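Local coordinates for protein putative lipase/esterase (Lactobacillus plantarum WCFS1, PDB 3BXP) that probably hydrolyses carboxylic ester bonds as a lipase- or esterase-like member of the alpha/beta-hydrolase superfamily, at residues V129-E134 with A190-F195; V123-G128 with A178-A183. All coordinates share one frame; numbering follows the deposited sequence.

Both interactions bring later loops of the alpha/beta-hydrolase fold against helix 118-129 and the turn that leaves it. Interaction 2 (123-128 with 178-183) is buried: its touching residues are apolar or threonine, and they meet mainly through methyl groups. Interaction 1 (129-134 with 190-195) lies nearer the surface, with one buried touching residue, one exposed and the others intermediate, and its packing is mixed with carbonyl oxygens. A water bridges the segments in each, between hydroxyl groups in interaction 1 and between backbone carbonyls in interaction 2. Their centres are 10 Å apart, and a probable hydrogen bond joins them, with Lys-192 O 3.0 Å from Asn-127 ND2.

Interaction 1: V129-E134 with A190-F195; sequences VATQPE and ASKPAF
Thr-131 packs against Ala-190, Ser-191 and Lys-192, where two connections of the alpha/beta-hydrolase fold meet: the type I beta turn from Val-129 to Gln-132, which closes helix 118-129, and the loop leading into strand 194-199 of the central sheet. Thr-131 supplies 88 of the 161 Å² buried between the segments. Its contact with Ala-190 is reciprocal. The methyl CB of Ala-190 lies 3.2 Å from Thr-131 O, while Ala-190 O faces the threonine side chain, 3.3 Å from its CB and 3.4 Å from its CG2. A bend at chi2 (-57°) folds the Lys-192 chain alongside that methyl, so that Lys-192 CE comes within 3.9 Å of Thr-131 CG2 as the two side chains run antiparallel. With chi1 at 56°, Thr-131 OG1 is flanked by the backbone N and the carbonyl carbon, which turns it back to the helix end; there its single proton can serve the carbonyls of Asn-127, the stronger partner, and Gly-128. A valine here would probably leave these carbonyls without that donor and the bridging water without an acceptor. That water, which also takes a weak bond from Gln-132 NE2, donates to Thr-131 OG1 at 2.7 Å. Its bond to Ser-191 OG, at 2.8 Å, completes the bridge.

Interaction 2: V123-G128 with A178-A183; sequences VATYNG and ARLWAA
Ala-124 O takes a 2.7 Å hydrogen bond from a water that also donates to Ala-183 O at 2.8 Å, joining helix and loop; the same Ala-124 oxygen receives a weak helical bond from Gly-128 N. Beside this bridge the methyls of the two alanines meet, Ala-124 CB lying 3.9 Å from Ala-183 CB. Thr-125 and Ala-183 each have 58 Å² buried by the contact, and the two forks of the threonine do different work. With chi1 at -61°, its hydroxyl lies beside the backbone N and bonds the helix carbonyl of His-121, while its oxygen also packs 3.7 Å from Ala-183 CB. The other fork, CG2, points to Leu-180 and comes within 3.6 Å of its CD2, the two side chains crossing at about a right angle. The side chain of His-121, one turn earlier on the helix, also reaches the loop, its NE2 hydrogen-bonded to Trp-181 O. Helix 118-129 starts within a GxSxG sequence consistent with a nucleophile elbow. Leu-153 of strand 150-154 and the loop residue Ile-158 also touch Ala-124, and Leu-87 of helix 85-99 touches Thr-125, placing the contact between helix, sheet and loop.

Interaction 1: V129-E134 with A190-F195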
# COMPACT_ATOMS: atom_id res chain seq x y z
N VAL B 129 2.43 -21.53 7.49
CA VAL B 129 2.74 -22.85 8.02
C VAL B 129 3.30 -22.89 9.45
O VAL B 129 2.88 -23.71 10.26
CB VAL B 129 3.75 -23.56 7.07
CG1 VAL B 129 4.25 -24.88 7.66
CG2 VAL B 129 3.10 -23.79 5.73
N ALA B 130 4.27 -22.03 9.72
CA ALA B 130 5.04 -22.05 10.98
C ALA B 130 4.20 -21.56 12.16
O ALA B 130 4.66 -21.68 13.29
CB ALA B 130 6.38 -21.21 10.90
N THR B 131 3.01 -21.00 11.88
CA THR B 131 2.17 -20.36 12.89
C THR B 131 0.87 -21.15 13.08
O THR B 131 -0.04 -20.74 13.83
CB THR B 131 1.85 -18.85 12.52
OG1 THR B 131 1.24 -18.82 11.23
CG2 THR B 131 3.07 -17.92 12.56
N GLN B 132 0.79 -22.30 12.41
CA GLN B 132 -0.34 -23.26 12.61
C GLN B 132 0.17 -24.63 13.07
O GLN B 132 0.89 -25.32 12.35
CB GLN B 132 -1.10 -23.47 11.30
CG GLN B 132 -1.77 -22.26 10.82
CD GLN B 132 -2.43 -22.45 9.49
OE1 GLN B 132 -3.23 -23.35 9.31
NE2 GLN B 132 -2.12 -21.56 8.54
N PRO B 133 -0.22 -25.05 14.29
CA PRO B 133 0.37 -26.27 14.86
C PRO B 133 0.24 -27.48 13.93
O PRO B 133 1.14 -28.31 13.85
CB PRO B 133 -0.46 -26.49 16.14
CG PRO B 133 -0.99 -25.10 16.48
CD PRO B 133 -1.20 -24.41 15.18
N GLU B 134 -0.88 -27.57 13.25
CA GLU B 134 -1.16 -28.74 12.44
C GLU B 134 -0.18 -28.74 11.28
O GLU B 134 0.37 -29.78 10.94
CB GLU B 134 -2.60 -28.72 11.91
N ALA B 190 -3.21 -16.18 13.25
CA ALA B 190 -1.93 -16.54 13.90
C ALA B 190 -0.70 -16.09 13.11
O ALA B 190 0.43 -16.14 13.62
CB ALA B 190 -1.86 -18.07 14.14
N SER B 191 -0.89 -15.71 11.85
CA SER B 191 0.21 -15.28 10.99
C SER B 191 0.87 -14.07 11.67
O SER B 191 0.17 -13.24 12.25
CB SER B 191 -0.26 -14.90 9.59
OG SER B 191 -0.71 -16.05 8.87
N LYS B 192 2.20 -13.94 11.60
CA LYS B 192 2.86 -12.78 12.24
C LYS B 192 2.68 -11.56 11.34
O LYS B 192 2.44 -11.68 10.14
CB LYS B 192 4.36 -13.00 12.44
CG LYS B 192 4.74 -14.22 13.24
CD LYS B 192 4.10 -14.21 14.62
CE LYS B 192 4.41 -15.54 15.35
NZ LYS B 192 3.97 -15.54 16.78
N PRO B 193 2.79 -10.36 11.91
CA PRO B 193 2.63 -9.13 11.15
C PRO B 193 3.59 -9.02 9.94
O PRO B 193 4.74 -9.49 9.96
CB PRO B 193 2.95 -8.04 12.19
CG PRO B 193 2.52 -8.64 13.44
CD PRO B 193 2.99 -10.08 13.33
N ALA B 194 3.11 -8.31 8.93
CA ALA B 194 3.88 -8.16 7.73
C ALA B 194 3.90 -6.72 7.19
O ALA B 194 2.92 -6.01 7.20
CB ALA B 194 3.36 -9.13 6.64
N PHE B 195 5.06 -6.35 6.71
CA PHE B 195 5.25 -5.18 5.87
C PHE B 195 5.50 -5.67 4.48
O PHE B 195 6.47 -6.38 4.19
CB PHE B 195 6.45 -4.36 6.41
CG PHE B 195 6.78 -3.09 5.62
CD1 PHE B 195 7.53 -3.12 4.46
CD2 PHE B 195 6.37 -1.86 6.09
CE1 PHE B 195 7.80 -1.98 3.78
CE2 PHE B 195 6.64 -0.72 5.39
CZ PHE B 195 7.37 -0.78 4.21
O HOH W 1 -1.13 -18.66 9.86

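Interaction 2: V123-G128 with A178-A183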
# COMPACT_ATOMS: atom_id res chain seq x y z
N VAL B 123 9.14 -17.06 2.52
CA VAL B 123 8.77 -16.32 3.75
C VAL B 123 7.25 -16.28 4.01
O VAL B 123 6.76 -16.51 5.14
CB VAL B 123 9.44 -14.91 3.77
CG1 VAL B 123 8.95 -14.08 4.96
CG2 VAL B 123 10.96 -15.07 3.81
N ALA B 124 6.49 -15.94 2.98
CA ALA B 124 5.04 -15.81 3.12
C ALA B 124 4.44 -17.16 3.44
O ALA B 124 3.58 -17.32 4.32
CB ALA B 124 4.43 -15.19 1.82
N THR B 125 4.96 -18.18 2.80
CA THR B 125 4.47 -19.54 3.07
C THR B 125 4.84 -19.95 4.52
O THR B 125 4.03 -20.55 5.24
CB THR B 125 5.05 -20.52 2.06
OG1 THR B 125 4.62 -20.13 0.73
CG2 THR B 125 4.59 -21.99 2.33
N TYR B 126 6.08 -19.65 4.92
CA TYR B 126 6.56 -19.91 6.28
C TYR B 126 5.66 -19.24 7.31
O TYR B 126 5.29 -19.82 8.38
CB TYR B 126 8.03 -19.49 6.45
CG TYR B 126 8.62 -20.11 7.72
CD1 TYR B 126 9.11 -21.41 7.70
CD2 TYR B 126 8.70 -19.40 8.90
CE1 TYR B 126 9.65 -21.98 8.83
CE2 TYR B 126 9.20 -19.98 10.04
CZ TYR B 126 9.69 -21.25 10.00
OH TYR B 126 10.21 -21.80 11.19
N ASN B 127 5.29 -18.01 6.99
CA ASN B 127 4.51 -17.21 7.92
C ASN B 127 3.18 -17.90 8.22
O ASN B 127 2.63 -17.83 9.35
CB ASN B 127 4.31 -15.78 7.40
CG ASN B 127 3.91 -14.83 8.50
OD1 ASN B 127 4.21 -15.07 9.68
ND2 ASN B 127 3.19 -13.76 8.15
N GLY B 128 2.67 -18.60 7.23
CA GLY B 128 1.42 -19.37 7.36
C GLY B 128 1.55 -20.72 8.03
O GLY B 128 0.88 -21.02 8.99
N ALA B 178 0.08 -28.88 -3.75
CA ALA B 178 -0.79 -27.78 -4.13
C ALA B 178 -1.18 -26.94 -2.92
O ALA B 178 -1.55 -25.78 -3.05
CB ALA B 178 -2.05 -28.29 -4.85
N ARG B 179 -1.04 -27.50 -1.73
CA ARG B 179 -1.30 -26.70 -0.53
C ARG B 179 -0.33 -25.52 -0.39
O ARG B 179 -0.64 -24.52 0.28
CB ARG B 179 -1.20 -27.60 0.71
CG ARG B 179 -1.47 -26.89 2.03
CD ARG B 179 -1.28 -27.87 3.21
NE ARG B 179 -2.01 -29.12 2.99
N LEU B 180 0.84 -25.61 -1.03
CA LEU B 180 1.87 -24.58 -0.86
C LEU B 180 1.90 -23.67 -2.04
O LEU B 180 2.77 -22.82 -2.14
CB LEU B 180 3.24 -25.23 -0.68
CG LEU B 180 3.37 -26.08 0.57
CD1 LEU B 180 4.71 -26.85 0.59
CD2 LEU B 180 3.14 -25.22 1.79
N TRP B 181 0.96 -23.86 -2.98
CA TRP B 181 0.97 -22.98 -4.17
C TRP B 181 0.66 -21.52 -3.87
O TRP B 181 1.32 -20.61 -4.39
CB TRP B 181 0.03 -23.51 -5.25
CG TRP B 181 0.60 -24.67 -5.93
CD1 TRP B 181 1.87 -25.15 -5.83
CD2 TRP B 181 -0.10 -25.55 -6.83
NE1 TRP B 181 2.01 -26.29 -6.63
CE2 TRP B 181 0.82 -26.53 -7.25
CE3 TRP B 181 -1.41 -25.59 -7.32
CZ2 TRP B 181 0.46 -27.54 -8.14
CZ3 TRP B 181 -1.76 -26.60 -8.20
CH2 TRP B 181 -0.83 -27.56 -8.60
N ALA B 182 -0.37 -21.33 -3.06
CA ALA B 182 -0.97 -20.02 -2.78
C ALA B 182 -0.81 -19.66 -1.32
O ALA B 182 -1.60 -20.07 -0.46
CB ALA B 182 -2.44 -20.01 -3.19
N ALA B 183 0.23 -18.88 -1.02
CA ALA B 183 0.57 -18.53 0.33
C ALA B 183 -0.53 -17.75 1.05
O ALA B 183 -0.67 -17.80 2.23
CB ALA B 183 1.88 -17.74 0.39
O HOH W 2 0.93 -17.81 4.48